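Local atomic coordinates of platelet aggregation factor Sm-hPAF (Streptococcus mitis, PDB entry 4GWI), a protein that binds fucosylated glycans such as Lewis y through its F-type lectin domain, and as a whole toxin probably forms pores in cholesterol-containing host membranes. Residues 15-20 with 58-63; 51-56 with 130-135; 84-89 with 101-106; 92-97 with 121-126. The protein carries 2 engineered substitutions. All coordinates share one frame; numbering follows the deposited sequence.

How the contacts relate
All four contacts belong to one F-type lectin beta sandwich, three on its five-stranded antiparallel sheet. Contact 1 pairs the edge strand 17-20 with 56-61, contact 4 joins the ends of 124-129 and 87-92, and contact 3 pairs 87-92 with the other edge strand, 98-104. Contacts 1 and 3 are about 20 Å apart, centre to centre, on opposite sides of the chain's centre. Contacts 1 and 4, about 10 Å apart, are joined by the Asp60-Arg123 salt bridge beside the magnesium ion. Along the chain, contacts 1 and 2 cross, contact 1 closes before 3 and 4 open, and these nest within contact 2. The sheet contacts form the framework; contact 2 joins two loops and carries Phe51, which touches fucose.

Contact 1: residues 15-20 with 58-63. With MG (magnesium ion), chain E.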
loop_
_atom_site.group_PDB
_atom_site.type_symbol
_atom_site.label_atom_id
_atom_site.label_comp_id
_atom_site.label_asym_id
_atom_site.label_seq_id
_atom_site.Cartn_x
_atom_site.Cartn_y
_atom_site.Cartn_z
ATOM N N GLY A 15 7.568 4.176 -9.193
ATOM C CA GLY A 15 8.819 4.879 -9.129
ATOM C C GLY A 15 8.880 6.088 -8.234
ATOM O O GLY A 15 9.900 6.800 -8.191
ATOM N N LYS A 16 7.801 6.273 -7.437
ATOM C CA LYS A 16 7.822 7.393 -6.480
ATOM C C LYS A 16 8.566 7.073 -5.174
ATOM O O LYS A 16 8.932 5.913 -4.948
ATOM C CB LYS A 16 6.355 7.719 -6.170
ATOM C CG LYS A 16 5.482 8.241 -7.333
ATOM C CD LYS A 16 5.998 9.643 -7.721
ATOM C CE LYS A 16 5.102 10.237 -8.800
ATOM N NZ LYS A 16 4.991 9.470 -10.053
ATOM N N GLN A 17 8.850 8.108 -4.360
ATOM C CA GLN A 17 9.530 7.886 -3.114
ATOM C C GLN A 17 8.637 7.116 -2.152
ATOM O O GLN A 17 7.435 7.420 -2.016
ATOM C CB GLN A 17 9.823 9.249 -2.530
ATOM C CG GLN A 17 10.727 9.131 -1.301
ATOM C CD GLN A 17 10.949 10.568 -0.744
ATOM O OE1 GLN A 17 9.965 11.402 -0.699
ATOM N NE2 GLN A 17 12.101 10.801 -0.185
ATOM N N ALA A 18 9.128 6.092 -1.538
ATOM C CA ALA A 18 8.335 5.231 -0.603
ATOM C C ALA A 18 9.169 5.105 0.615
ATOM O O ALA A 18 10.426 5.151 0.650
ATOM C CB ALA A 18 7.984 3.839 -1.222
ATOM N N SER A 19 8.441 4.842 1.689
ATOM C CA SER A 19 9.113 4.657 3.019
ATOM C C SER A 19 8.211 3.740 3.854
ATOM O O SER A 19 7.072 3.462 3.528
ATOM C CB SER A 19 9.357 5.975 3.788
ATOM O OG SER A 19 8.139 6.615 4.034
ATOM N N GLN A 20 8.779 3.236 4.961
ATOM C CA GLN A 20 7.963 2.362 5.805
ATOM C C GLN A 20 8.561 2.429 7.251
ATOM O O GLN A 20 9.658 2.995 7.489
ATOM C CB GLN A 20 7.930 0.903 5.194
ATOM C CG GLN A 20 9.354 0.292 5.135
ATOM C CD GLN A 20 9.381 -0.971 4.324
ATOM O OE1 GLN A 20 8.394 -1.347 3.697
ATOM N NE2 GLN A 20 10.568 -1.637 4.294
ATOM N N GLN A 58 4.320 3.841 3.146
ATOM C CA GLN A 58 3.742 5.048 2.551
ATOM C C GLN A 58 4.420 5.329 1.219
ATOM O O GLN A 58 5.637 5.058 1.064
ATOM C CB GLN A 58 4.039 6.212 3.505
ATOM C CG GLN A 58 3.507 7.552 2.965
ATOM C CD GLN A 58 3.800 8.577 4.047
ATOM O OE1 GLN A 58 4.884 9.170 4.056
ATOM N NE2 GLN A 58 2.875 8.661 4.964
ATOM N N VAL A 59 3.643 5.865 0.255
ATOM C CA VAL A 59 4.287 6.440 -0.942
ATOM C C VAL A 59 3.915 7.943 -0.985
ATOM O O VAL A 59 2.780 8.359 -0.675
ATOM C CB VAL A 59 3.811 5.701 -2.193
ATOM C CG1 VAL A 59 2.254 5.653 -2.302
ATOM C CG2 VAL A 59 4.523 6.307 -3.490
ATOM N N ASP A 60 4.924 8.725 -1.391
ATOM C CA ASP A 60 4.756 10.215 -1.652
ATOM C C ASP A 60 4.527 10.350 -3.121
ATOM O O ASP A 60 5.479 10.110 -3.951
ATOM C CB ASP A 60 6.013 10.905 -1.173
ATOM C CG ASP A 60 5.947 12.388 -1.362
ATOM O OD1 ASP A 60 4.986 12.850 -1.941
ATOM O OD2 ASP A 60 6.969 13.000 -0.971
ATOM N N LEU A 61 3.351 10.762 -3.531
ATOM C CA LEU A 61 3.056 10.966 -4.978
ATOM C C LEU A 61 3.791 12.170 -5.541
ATOM O O LEU A 61 3.744 12.348 -6.804
ATOM C CB LEU A 61 1.551 11.101 -5.213
ATOM C CG LEU A 61 0.697 9.933 -4.721
ATOM C CD1 LEU A 61 -0.775 10.195 -4.877
ATOM C CD2 LEU A 61 1.062 8.608 -5.464
ATOM N N GLY A 62 4.336 13.013 -4.658
ATOM C CA GLY A 62 5.200 14.113 -5.039
ATOM C C GLY A 62 4.474 15.429 -5.293
ATOM O O GLY A 62 5.140 16.481 -5.347
ATOM N N LYS A 63 3.157 15.355 -5.391
ATOM C CA LYS A 63 2.266 16.503 -5.579
ATOM C C LYS A 63 0.915 16.031 -5.160
ATOM O O LYS A 63 0.716 14.822 -4.999
ATOM C CB LYS A 63 2.287 17.006 -7.045
ATOM C CG LYS A 63 1.928 15.999 -8.105
ATOM C CD LYS A 63 2.058 16.515 -9.578
ATOM C CE LYS A 63 1.224 17.785 -9.903
ATOM N NZ LYS A 63 -0.160 17.966 -9.313
HETATM MG MG MG E . 8.627 13.011 0.444
HETATM O O HOH W 1 7.913 10.870 -4.879
HETATM O O HOH W 2 7.332 8.645 1.879
HETATM O O HOH W 3 7.652 14.559 1.739
HETATM O O HOH W 4 8.116 11.652 1.608
HETATM O O HOH W 5 10.416 13.386 1.588
#
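Lys16 opens the contact with its CB packed on Val59 CG2 at 3.5 Å. Bends at chi2 and chi4 carry the rest of the chain alongside the backbone of Asp60 and Leu61, so that CE lies 3.2 Å from Leu61 O while NZ goes on to the carbonyl of Ile12. Gln17 follows with a nearly straight bond from Asp60 N to its carbonyl O, 2.9 Å long at an N-H...O angle of 172°. One water takes the Gln17 N-H and donates to Asp60 O, linking the two backbones. The two side chains run side by side in the same direction, both with CG anti to the backbone N (chi1 -172° in Gln17, -179° in Asp60). Their oxygens meet at magnesium, Gln17 OE1 at 2.4 Å and Asp60 OD2 at 2.2 Å, and three waters are also bound to the ion. Asp60 OD1 is held separately: Gly62 N donates to it at 2.8 Å from above the carboxylate plane, closing an Asx turn, and Arg123 forms a salt bridge with it. Ala18 and Val59 form a non-hydrogen-bonded antiparallel pair on the face away from the metal. Ser19 then exchanges two backbone bonds with Gln58, Ser19 N to Gln58 O at 2.9 Å and Gln58 N to Ser19 O at 2.8 Å. Within this chain, strand 17-20 is an outermost strand of the five-stranded antiparallel sheet, bordered by 56-61, whose other neighbour is strand 124-129.

Contact 2: residues 51-56 with 130-135; sequences FEDNAW and KTKNTP
Pro135 turns its CG-CD edge onto one face of the Phe51 ring: CG stands over its centre, 3.8 Å from the centroid and only 8° off the normal, in a CH-pi contact. The two side chains run side by side, and Asn133 O meets the same ring at its edge, near CD1. Asn133 ND2 packs against Phe51 CB. Beyond the ring, three hydrogen bonds join the loops. Thr134 N donates to Glu52 O at 3.0 Å from above the carbonyl plane, whereas Asn54 N reaches Thr131 O at 3.2 Å almost straight (174°). Between them Asp53, with CG anti to its carbonyl carbon, turns OD1 to Asn133 N at 2.8 Å and receives it on the anti lone pair. A water between Ala55 N and Thr134 O bridges the backbones. Farther out, the Thr134 hydroxyl donates to Lys132 O, bracing the turn within 130-135, and Glu52 OE2 is gripped by the hydroxyls of Ser21 and Ser22. Pro135 also rests on His48, and Phe51 on Arg83. Segment 130-135 packs behind Phe51 through Pro135; Phe51 touches a bound fucose and is the one residue of this contact in the glycan pocket of the F-type lectin fold, on loops at one end of the beta sandwich.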
loop_
_atom_site.group_PDB
_atom_site.type_symbol
_atom_site.label_atom_id
_atom_site.label_comp_id
_atom_site.label_asym_id
_atom_site.label_seq_id
_atom_site.Cartn_x
_atom_site.Cartn_y
_atom_site.Cartn_z
ATOM N N PHE A 51 8.822 -7.218 12.571
ATOM C CA PHE A 51 7.644 -7.598 13.368
ATOM C C PHE A 51 7.534 -6.534 14.420
ATOM O O PHE A 51 8.487 -6.318 15.246
ATOM C CB PHE A 51 7.887 -8.943 14.091
ATOM C CG PHE A 51 7.748 -10.152 13.260
ATOM C CD1 PHE A 51 6.627 -11.067 13.421
ATOM C CD2 PHE A 51 8.725 -10.466 12.328
ATOM C CE1 PHE A 51 6.538 -12.181 12.612
ATOM C CE2 PHE A 51 8.586 -11.551 11.486
ATOM C CZ PHE A 51 7.501 -12.444 11.632
ATOM N N GLU A 52 6.460 -5.754 14.408
ATOM C CA GLU A 52 6.344 -4.601 15.298
ATOM C C GLU A 52 4.881 -4.267 15.407
ATOM O O GLU A 52 4.032 -4.830 14.660
ATOM C CB GLU A 52 7.158 -3.411 14.814
ATOM C CG GLU A 52 6.627 -2.837 13.430
ATOM C CD GLU A 52 7.540 -1.738 12.960
ATOM O OE1 GLU A 52 8.119 -0.932 13.761
ATOM O OE2 GLU A 52 7.707 -1.686 11.729
ATOM N N ASP A 53 4.565 -3.374 16.342
ATOM C CA ASP A 53 3.184 -2.892 16.416
ATOM C C ASP A 53 2.893 -1.781 15.426
ATOM O O ASP A 53 3.705 -0.878 15.223
ATOM C CB ASP A 53 2.939 -2.336 17.828
ATOM C CG ASP A 53 3.046 -3.458 18.915
ATOM O OD1 ASP A 53 3.151 -4.686 18.638
ATOM O OD2 ASP A 53 3.084 -3.026 20.097
ATOM N N ASN A 54 1.709 -1.899 14.797
ATOM C CA ASN A 54 1.249 -0.818 13.924
ATOM C C ASN A 54 2.285 -0.478 12.805
ATOM O O ASN A 54 2.556 0.672 12.549
ATOM C CB ASN A 54 0.972 0.482 14.745
ATOM C CG ASN A 54 -0.100 0.232 15.815
ATOM O OD1 ASN A 54 -1.070 -0.499 15.613
ATOM N ND2 ASN A 54 0.195 0.677 17.001
ATOM N N ALA A 55 2.744 -1.536 12.152
ATOM C CA ALA A 55 3.697 -1.318 10.996
ATOM C C ALA A 55 2.933 -0.514 9.903
ATOM O O ALA A 55 1.705 -0.627 9.752
ATOM C CB ALA A 55 4.056 -2.688 10.456
ATOM N N TRP A 56 3.723 0.228 9.136
ATOM C CA TRP A 56 3.079 0.988 8.062
ATOM C C TRP A 56 4.062 1.144 6.866
ATOM O O TRP A 56 5.266 0.987 7.015
ATOM C CB TRP A 56 2.549 2.396 8.557
ATOM C CG TRP A 56 3.656 3.279 9.140
ATOM C CD1 TRP A 56 4.019 3.390 10.514
ATOM C CD2 TRP A 56 4.679 4.027 8.425
ATOM N NE1 TRP A 56 5.098 4.253 10.654
ATOM C CE2 TRP A 56 5.547 4.662 9.438
ATOM C CE3 TRP A 56 4.886 4.363 7.065
ATOM C CZ2 TRP A 56 6.681 5.441 9.077
ATOM C CZ3 TRP A 56 5.992 5.145 6.720
ATOM C CH2 TRP A 56 6.885 5.678 7.714
ATOM N N LYS A 130 -3.053 -2.584 12.025
ATOM C CA LYS A 130 -3.551 -2.206 13.372
ATOM C C LYS A 130 -3.249 -3.307 14.379
ATOM O O LYS A 130 -3.699 -3.232 15.539
ATOM C CB LYS A 130 -5.045 -1.912 13.314
ATOM C CG LYS A 130 -5.184 -0.553 12.563
ATOM C CD LYS A 130 -6.618 -0.358 12.096
ATOM C CE LYS A 130 -7.642 -0.624 13.185
ATOM N NZ LYS A 130 -7.826 0.562 14.079
ATOM N N THR A 131 -2.478 -4.301 13.994
ATOM C CA THR A 131 -2.196 -5.484 14.814
ATOM C C THR A 131 -0.805 -5.396 15.494
ATOM O O THR A 131 0.104 -4.613 15.131
ATOM C CB THR A 131 -2.230 -6.712 13.932
ATOM O OG1 THR A 131 -1.253 -6.433 12.840
ATOM C CG2 THR A 131 -3.666 -6.999 13.413
ATOM N N LYS A 132 -0.658 -6.116 16.617
ATOM C CA LYS A 132 0.581 -6.162 17.317
ATOM C C LYS A 132 1.495 -7.178 16.709
ATOM O O LYS A 132 1.036 -8.190 16.182
ATOM C CB LYS A 132 0.300 -6.584 18.811
ATOM C CG LYS A 132 -0.370 -5.470 19.584
ATOM C CD LYS A 132 -0.930 -6.037 20.900
ATOM C CE LYS A 132 -1.702 -4.966 21.664
ATOM N NZ LYS A 132 -0.993 -3.655 21.535
ATOM N N ASN A 133 2.791 -6.823 16.792
ATOM C CA ASN A 133 3.887 -7.734 16.510
ATOM C C ASN A 133 3.726 -8.489 15.199
ATOM O O ASN A 133 3.826 -9.698 15.090
ATOM C CB ASN A 133 3.983 -8.726 17.733
ATOM C CG ASN A 133 5.187 -9.613 17.629
ATOM O OD1 ASN A 133 5.076 -10.855 17.731
ATOM N ND2 ASN A 133 6.330 -9.000 17.326
ATOM N N THR A 134 3.419 -7.691 14.125
ATOM C CA THR A 134 3.126 -8.259 12.787
ATOM C C THR A 134 3.899 -7.382 11.741
ATOM O O THR A 134 3.915 -6.192 11.853
ATOM C CB THR A 134 1.625 -8.197 12.425
ATOM O OG1 THR A 134 0.907 -8.952 13.464
ATOM C CG2 THR A 134 1.283 -8.856 11.100
ATOM N N PRO A 135 4.554 -8.033 10.798
ATOM C CA PRO A 135 5.275 -7.228 9.749
ATOM C C PRO A 135 4.326 -6.943 8.609
ATOM O O PRO A 135 3.417 -7.709 8.324
ATOM C CB PRO A 135 6.394 -8.164 9.234
ATOM C CG PRO A 135 5.905 -9.559 9.554
ATOM C CD PRO A 135 4.804 -9.487 10.616
HETATM O O HOH W 6 -3.724 -0.061 16.510
HETATM O O HOH W 7 1.886 -4.279 12.705
#

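Contact 3: residues 84-89 with 101-106; sequences LSNFDV and RQHFDS
Asp88 has both carboxylate oxygens engaged by the partner strand. OD1 takes Arg101 NH1 at 2.8 Å on its anti lone pair, a salt bridge lying in the guanidinium plane although carboxylate and guanidinium are 77° apart. OD2 accepts from His103 ND1 at 3.1 Å, in the imidazole plane and nearly along the C-O axis. His103 NE2 donates in turn to Asp105 OD1 at 3.2 Å, so both ring nitrogens face acidic groups, which would be expected to stabilise a protonated imidazole. Arg101 is shared further, through salt bridges to Glu98 and Glu128. Along the backbone, Phe87 pairs with Phe104 and Val89 with Gln102 in hydrogen-bonded pairs, each serving N-H and carbonyl in both directions; the shortest of these bonds runs from Phe104 N to Phe87 O, 2.8 Å. Asn86 N instead donates to Asp105 O at 2.9 Å, approaching from above the carbonyl plane. On the buried face, Phe104 CB sits over one side of the Phe87 ring, 4.0 Å from the centroid, and Leu84 CD1 over the opposite side. The two phenyl rings are slid apart and barely overlap, while Leu113 from the second sheet touches both. Asn86 and Phe87 together oppose Phe104 in a G1 beta bulge, at the open end of the hairpin 87-92/98-104 that forms one border of the lectin sandwich's five-stranded sheet.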
loop_
_atom_site.group_PDB
_atom_site.type_symbol
_atom_site.label_atom_id
_atom_site.label_comp_id
_atom_site.label_asym_id
_atom_site.label_seq_id
_atom_site.Cartn_x
_atom_site.Cartn_y
_atom_site.Cartn_z
ATOM N N LEU A 84 -1.493 -9.421 6.142
ATOM C CA LEU A 84 -2.179 -8.224 5.633
ATOM C C LEU A 84 -3.695 -8.362 5.981
ATOM O O LEU A 84 -4.536 -8.815 5.169
ATOM C CB LEU A 84 -1.958 -8.021 4.115
ATOM C CG LEU A 84 -2.615 -6.739 3.564
ATOM C CD1 LEU A 84 -1.942 -5.494 4.199
ATOM C CD2 LEU A 84 -2.308 -6.704 2.069
ATOM N N SER A 85 -3.957 -8.012 7.215
ATOM C CA SER A 85 -5.325 -8.104 7.784
ATOM C C SER A 85 -5.393 -7.045 8.854
ATOM O O SER A 85 -4.387 -6.607 9.426
ATOM C CB SER A 85 -5.598 -9.559 8.286
ATOM O OG SER A 85 -4.751 -9.740 9.363
ATOM N N ASN A 86 -6.637 -6.600 9.143
ATOM C CA ASN A 86 -6.919 -5.566 10.109
ATOM C C ASN A 86 -6.034 -4.341 9.906
ATOM O O ASN A 86 -5.155 -4.025 10.699
ATOM C CB ASN A 86 -6.739 -6.138 11.519
ATOM C CG ASN A 86 -7.269 -5.192 12.610
ATOM O OD1 ASN A 86 -7.933 -4.218 12.378
ATOM N ND2 ASN A 86 -6.867 -5.472 13.848
ATOM N N PHE A 87 -6.312 -3.680 8.801
ATOM C CA PHE A 87 -5.473 -2.569 8.407
ATOM C C PHE A 87 -6.296 -1.449 7.818
ATOM O O PHE A 87 -7.436 -1.645 7.364
ATOM C CB PHE A 87 -4.390 -2.999 7.354
ATOM C CG PHE A 87 -4.950 -3.507 6.052
ATOM C CD1 PHE A 87 -5.348 -4.823 5.889
ATOM C CD2 PHE A 87 -5.133 -2.618 4.970
ATOM C CE1 PHE A 87 -5.894 -5.306 4.707
ATOM C CE2 PHE A 87 -5.661 -3.093 3.818
ATOM C CZ PHE A 87 -5.989 -4.398 3.616
ATOM N N ASP A 88 -5.695 -0.269 7.784
ATOM C CA ASP A 88 -6.336 0.891 7.130
ATOM C C ASP A 88 -5.539 1.288 5.895
ATOM O O ASP A 88 -4.295 1.099 5.817
ATOM C CB ASP A 88 -6.317 2.148 8.024
ATOM C CG ASP A 88 -7.258 2.068 9.274
ATOM O OD1 ASP A 88 -6.967 2.816 10.254
ATOM O OD2 ASP A 88 -8.156 1.271 9.285
ATOM N N VAL A 89 -6.227 1.817 4.914
ATOM C CA VAL A 89 -5.588 2.562 3.751
ATOM C C VAL A 89 -5.957 4.010 3.967
ATOM O O VAL A 89 -7.171 4.354 4.104
ATOM C CB VAL A 89 -6.100 2.022 2.421
ATOM C CG1 VAL A 89 -5.440 2.750 1.220
ATOM C CG2 VAL A 89 -5.800 0.501 2.320
ATOM N N ARG A 101 -9.852 7.578 4.913
ATOM C CA ARG A 101 -9.374 6.377 5.611
ATOM C C ARG A 101 -10.411 5.306 5.421
ATOM O O ARG A 101 -11.603 5.556 5.608
ATOM C CB ARG A 101 -9.144 6.681 7.126
ATOM C CG ARG A 101 -8.730 5.462 7.917
ATOM C CD ARG A 101 -8.531 5.796 9.428
ATOM N NE ARG A 101 -7.542 6.808 9.613
ATOM C CZ ARG A 101 -6.238 6.599 9.896
ATOM N NH1 ARG A 101 -5.767 5.360 10.033
ATOM N NH2 ARG A 101 -5.413 7.669 10.022
ATOM N N GLN A 102 -9.986 4.090 5.002
ATOM C CA GLN A 102 -10.885 2.924 4.936
ATOM C C GLN A 102 -10.225 1.791 5.648
ATOM O O GLN A 102 -9.009 1.581 5.527
ATOM C CB GLN A 102 -11.114 2.513 3.506
ATOM C CG GLN A 102 -12.038 3.515 2.816
ATOM C CD GLN A 102 -12.323 3.198 1.355
ATOM O OE1 GLN A 102 -12.617 2.043 1.016
ATOM N NE2 GLN A 102 -12.318 4.257 0.482
ATOM N N HIS A 103 -10.997 1.057 6.417
ATOM C CA HIS A 103 -10.529 -0.084 7.161
ATOM C C HIS A 103 -10.939 -1.393 6.504
ATOM O O HIS A 103 -12.053 -1.521 5.953
ATOM C CB HIS A 103 -11.160 -0.021 8.554
ATOM C CG HIS A 103 -10.826 -1.249 9.388
ATOM N ND1 HIS A 103 -9.607 -1.421 9.945
ATOM C CD2 HIS A 103 -11.569 -2.403 9.649
ATOM C CE1 HIS A 103 -9.591 -2.640 10.599
ATOM N NE2 HIS A 103 -10.771 -3.244 10.380
ATOM N N PHE A 104 -10.050 -2.390 6.571
ATOM C CA PHE A 104 -10.296 -3.734 6.014
ATOM C C PHE A 104 -9.939 -4.822 6.955
ATOM O O PHE A 104 -8.894 -4.811 7.569
ATOM C CB PHE A 104 -9.490 -3.972 4.704
ATOM C CG PHE A 104 -9.848 -2.967 3.655
ATOM C CD1 PHE A 104 -10.944 -3.216 2.823
ATOM C CD2 PHE A 104 -9.200 -1.697 3.627
ATOM C CE1 PHE A 104 -11.418 -2.232 1.912
ATOM C CE2 PHE A 104 -9.678 -0.765 2.714
ATOM C CZ PHE A 104 -10.734 -1.018 1.873
ATOM N N ASP A 105 -10.829 -5.802 7.099
ATOM C CA ASP A 105 -10.493 -6.906 7.980
ATOM C C ASP A 105 -9.562 -7.882 7.294
ATOM O O ASP A 105 -8.654 -8.357 7.938
ATOM C CB ASP A 105 -11.781 -7.700 8.300
ATOM C CG ASP A 105 -12.735 -6.941 9.198
ATOM O OD1 ASP A 105 -12.294 -6.085 10.019
ATOM O OD2 ASP A 105 -13.947 -7.262 9.096
ATOM N N SER A 106 -9.765 -8.185 6.021
ATOM C CA SER A 106 -9.054 -9.257 5.336
ATOM C C SER A 106 -9.052 -8.952 3.871
ATOM O O SER A 106 -9.805 -8.106 3.438
ATOM C CB SER A 106 -9.885 -10.563 5.452
ATOM O OG SER A 106 -9.049 -11.657 5.429
HETATM O O HOH W 8 -5.838 -10.935 4.338
#

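Contact 4: residues 92-97 with 121-126. Unlike the reference sequence in segment 121-126: Asp121 (reference Ala).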
loop_
_atom_site.group_PDB
_atom_site.type_symbol
_atom_site.label_atom_id
_atom_site.label_comp_id
_atom_site.label_asym_id
_atom_site.label_seq_id
_atom_site.Cartn_x
_atom_site.Cartn_y
_atom_site.Cartn_z
ATOM N N LEU A 92 -3.379 11.122 2.717
ATOM C CA LEU A 92 -2.962 12.324 3.479
ATOM C C LEU A 92 -2.754 13.458 2.493
ATOM O O LEU A 92 -2.288 13.294 1.365
ATOM C CB LEU A 92 -1.623 12.132 4.208
ATOM C CG LEU A 92 -1.494 10.881 5.021
ATOM C CD1 LEU A 92 -0.080 11.039 5.645
ATOM C CD2 LEU A 92 -2.509 10.854 6.112
ATOM N N ASN A 93 -3.089 14.680 2.953
ATOM C CA ASN A 93 -2.768 15.857 2.152
ATOM C C ASN A 93 -1.272 16.263 2.252
ATOM O O ASN A 93 -0.433 15.575 2.889
ATOM C CB ASN A 93 -3.751 17.042 2.538
ATOM C CG ASN A 93 -3.454 17.638 3.914
ATOM O OD1 ASN A 93 -4.351 18.452 4.431
ATOM N ND2 ASN A 93 -2.443 17.265 4.605
ATOM N N GLU A 94 -0.891 17.379 1.633
ATOM C CA GLU A 94 0.496 17.794 1.606
ATOM C C GLU A 94 1.078 18.105 2.936
ATOM O O GLU A 94 2.275 18.009 3.190
ATOM C CB GLU A 94 0.633 18.997 0.622
ATOM C CG GLU A 94 2.100 19.435 0.457
ATOM C CD GLU A 94 2.511 20.662 1.270
ATOM O OE1 GLU A 94 1.868 21.001 2.320
ATOM O OE2 GLU A 94 3.522 21.287 0.839
ATOM N N ALA A 95 0.207 18.500 3.875
ATOM C CA ALA A 95 0.553 18.790 5.246
ATOM C C ALA A 95 0.496 17.572 6.138
ATOM O O ALA A 95 0.638 17.570 7.384
ATOM C CB ALA A 95 -0.482 19.837 5.789
ATOM N N LYS A 96 0.310 16.383 5.477
ATOM C CA LYS A 96 0.279 15.066 6.188
ATOM C C LYS A 96 -0.907 14.861 7.134
ATOM O O LYS A 96 -0.894 14.039 8.051
ATOM C CB LYS A 96 1.628 14.746 6.835
ATOM C CG LYS A 96 2.688 14.600 5.748
ATOM C CD LYS A 96 3.900 13.807 6.288
ATOM C CE LYS A 96 5.149 14.183 5.511
ATOM N NZ LYS A 96 6.222 13.229 5.937
ATOM N N GLN A 97 -2.003 15.618 6.863
ATOM C CA GLN A 97 -3.244 15.369 7.563
ATOM C C GLN A 97 -4.065 14.367 6.800
ATOM O O GLN A 97 -4.137 14.420 5.557
ATOM C CB GLN A 97 -4.089 16.698 7.548
ATOM C CG GLN A 97 -3.335 17.824 8.264
ATOM C CD GLN A 97 -4.172 19.123 8.188
ATOM O OE1 GLN A 97 -4.432 19.604 7.096
ATOM N NE2 GLN A 97 -4.577 19.681 9.394
ATOM N N ASP A 121 -8.324 14.616 -2.919
ATOM C CA ASP A 121 -7.066 15.271 -3.227
ATOM C C ASP A 121 -6.009 14.989 -2.200
ATOM O O ASP A 121 -6.172 15.414 -1.031
ATOM C CB ASP A 121 -7.279 16.773 -3.416
ATOM C CG ASP A 121 -8.230 17.049 -4.576
ATOM O OD1 ASP A 121 -7.846 16.811 -5.778
ATOM O OD2 ASP A 121 -9.436 17.447 -4.319
ATOM N N ALA A 122 -4.978 14.190 -2.545
ATOM C CA ALA A 122 -4.039 13.731 -1.565
ATOM C C ALA A 122 -2.663 13.669 -2.158
ATOM O O ALA A 122 -2.555 13.467 -3.385
ATOM C CB ALA A 122 -4.439 12.324 -1.156
ATOM N N ARG A 123 -1.674 13.792 -1.289
ATOM C CA ARG A 123 -0.289 13.654 -1.755
ATOM C C ARG A 123 0.298 12.326 -1.305
ATOM O O ARG A 123 1.229 11.789 -2.016
ATOM C CB ARG A 123 0.560 14.820 -1.236
ATOM C CG ARG A 123 2.040 14.663 -1.710
ATOM C CD ARG A 123 2.831 15.908 -1.580
ATOM N NE ARG A 123 4.289 15.533 -1.650
ATOM C CZ ARG A 123 5.270 16.413 -1.665
ATOM N NH1 ARG A 123 4.980 17.759 -1.733
ATOM N NH2 ARG A 123 6.517 15.932 -1.611
ATOM N N TYR A 124 -0.112 11.769 -0.185
ATOM C CA TYR A 124 0.484 10.514 0.346
ATOM C C TYR A 124 -0.544 9.443 0.410
ATOM O O TYR A 124 -1.745 9.681 0.753
ATOM C CB TYR A 124 1.060 10.749 1.755
ATOM C CG TYR A 124 2.151 11.804 1.837
ATOM C CD1 TYR A 124 1.807 13.192 2.007
ATOM C CD2 TYR A 124 3.496 11.489 1.608
ATOM C CE1 TYR A 124 2.771 14.180 2.069
ATOM C CE2 TYR A 124 4.495 12.474 1.732
ATOM C CZ TYR A 124 4.138 13.800 1.976
ATOM O OH TYR A 124 5.114 14.779 1.942
ATOM N N VAL A 125 -0.125 8.158 0.172
ATOM C CA VAL A 125 -0.992 6.998 0.326
ATOM C C VAL A 125 -0.312 6.108 1.362
ATOM O O VAL A 125 0.930 5.802 1.162
ATOM C CB VAL A 125 -1.168 6.248 -1.009
ATOM C CG1 VAL A 125 -2.022 4.972 -0.754
ATOM C CG2 VAL A 125 -1.811 7.174 -2.041
ATOM N N LYS A 126 -1.011 5.712 2.407
ATOM C CA LYS A 126 -0.342 4.946 3.469
ATOM C C LYS A 126 -1.164 3.681 3.726
ATOM O O LYS A 126 -2.393 3.712 3.660
ATOM C CB LYS A 126 -0.282 5.884 4.684
ATOM C CG LYS A 126 0.452 5.371 5.828
ATOM C CD LYS A 126 0.631 6.617 6.792
ATOM C CE LYS A 126 1.493 6.019 7.883
ATOM N NZ LYS A 126 1.155 6.828 9.071
HETATM O O HOH W 9 4.370 17.306 1.603
#
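Ala122, in the short strand 120-122, has its CB against Leu92 O, 3.5 Å away. At Arg123 the chain turns a corner, and its N-H donates to that same carbonyl at 2.8 Å. The Arg123 side chain runs out with CG anti to the backbone N (chi1 179°), alongside Glu94 and pointing the same way; Glu94 CG packs 4.0 Å from Arg123 NH1. The charged ends do not meet, and the guanidinium is committed to Asp60, a magnesium ligand, through a salt bridge from NE. Tyr124 N is the second donor to Leu92 O, at 3.1 Å and 174°, arriving in plane on a lone pair. Leu92 N returns a bond to Tyr124 O at 2.9 Å. Arg123 and Tyr124 both oppose Leu92, a classic beta bulge where the chain, coming from strand 120-122 of the other sheet, enters the five-stranded sheet of the beta sandwich as 124-129. Lys96 CD lies over one face of the Tyr124 ring toward the rim and Arg123 CG over the opposite face, also toward the rim. Asn93 O sits at the ring edge, in plane; it also accepts from Lys96 N, closing the type I turn from Asn93 to Lys96. At the phenol end, a water binds Tyr124 OH and donates to Glu94 O, both at 2.7 Å. Lys126 NZ forms a salt bridge with Glu128, and the side chain makes a cation-pi contact with Trp56.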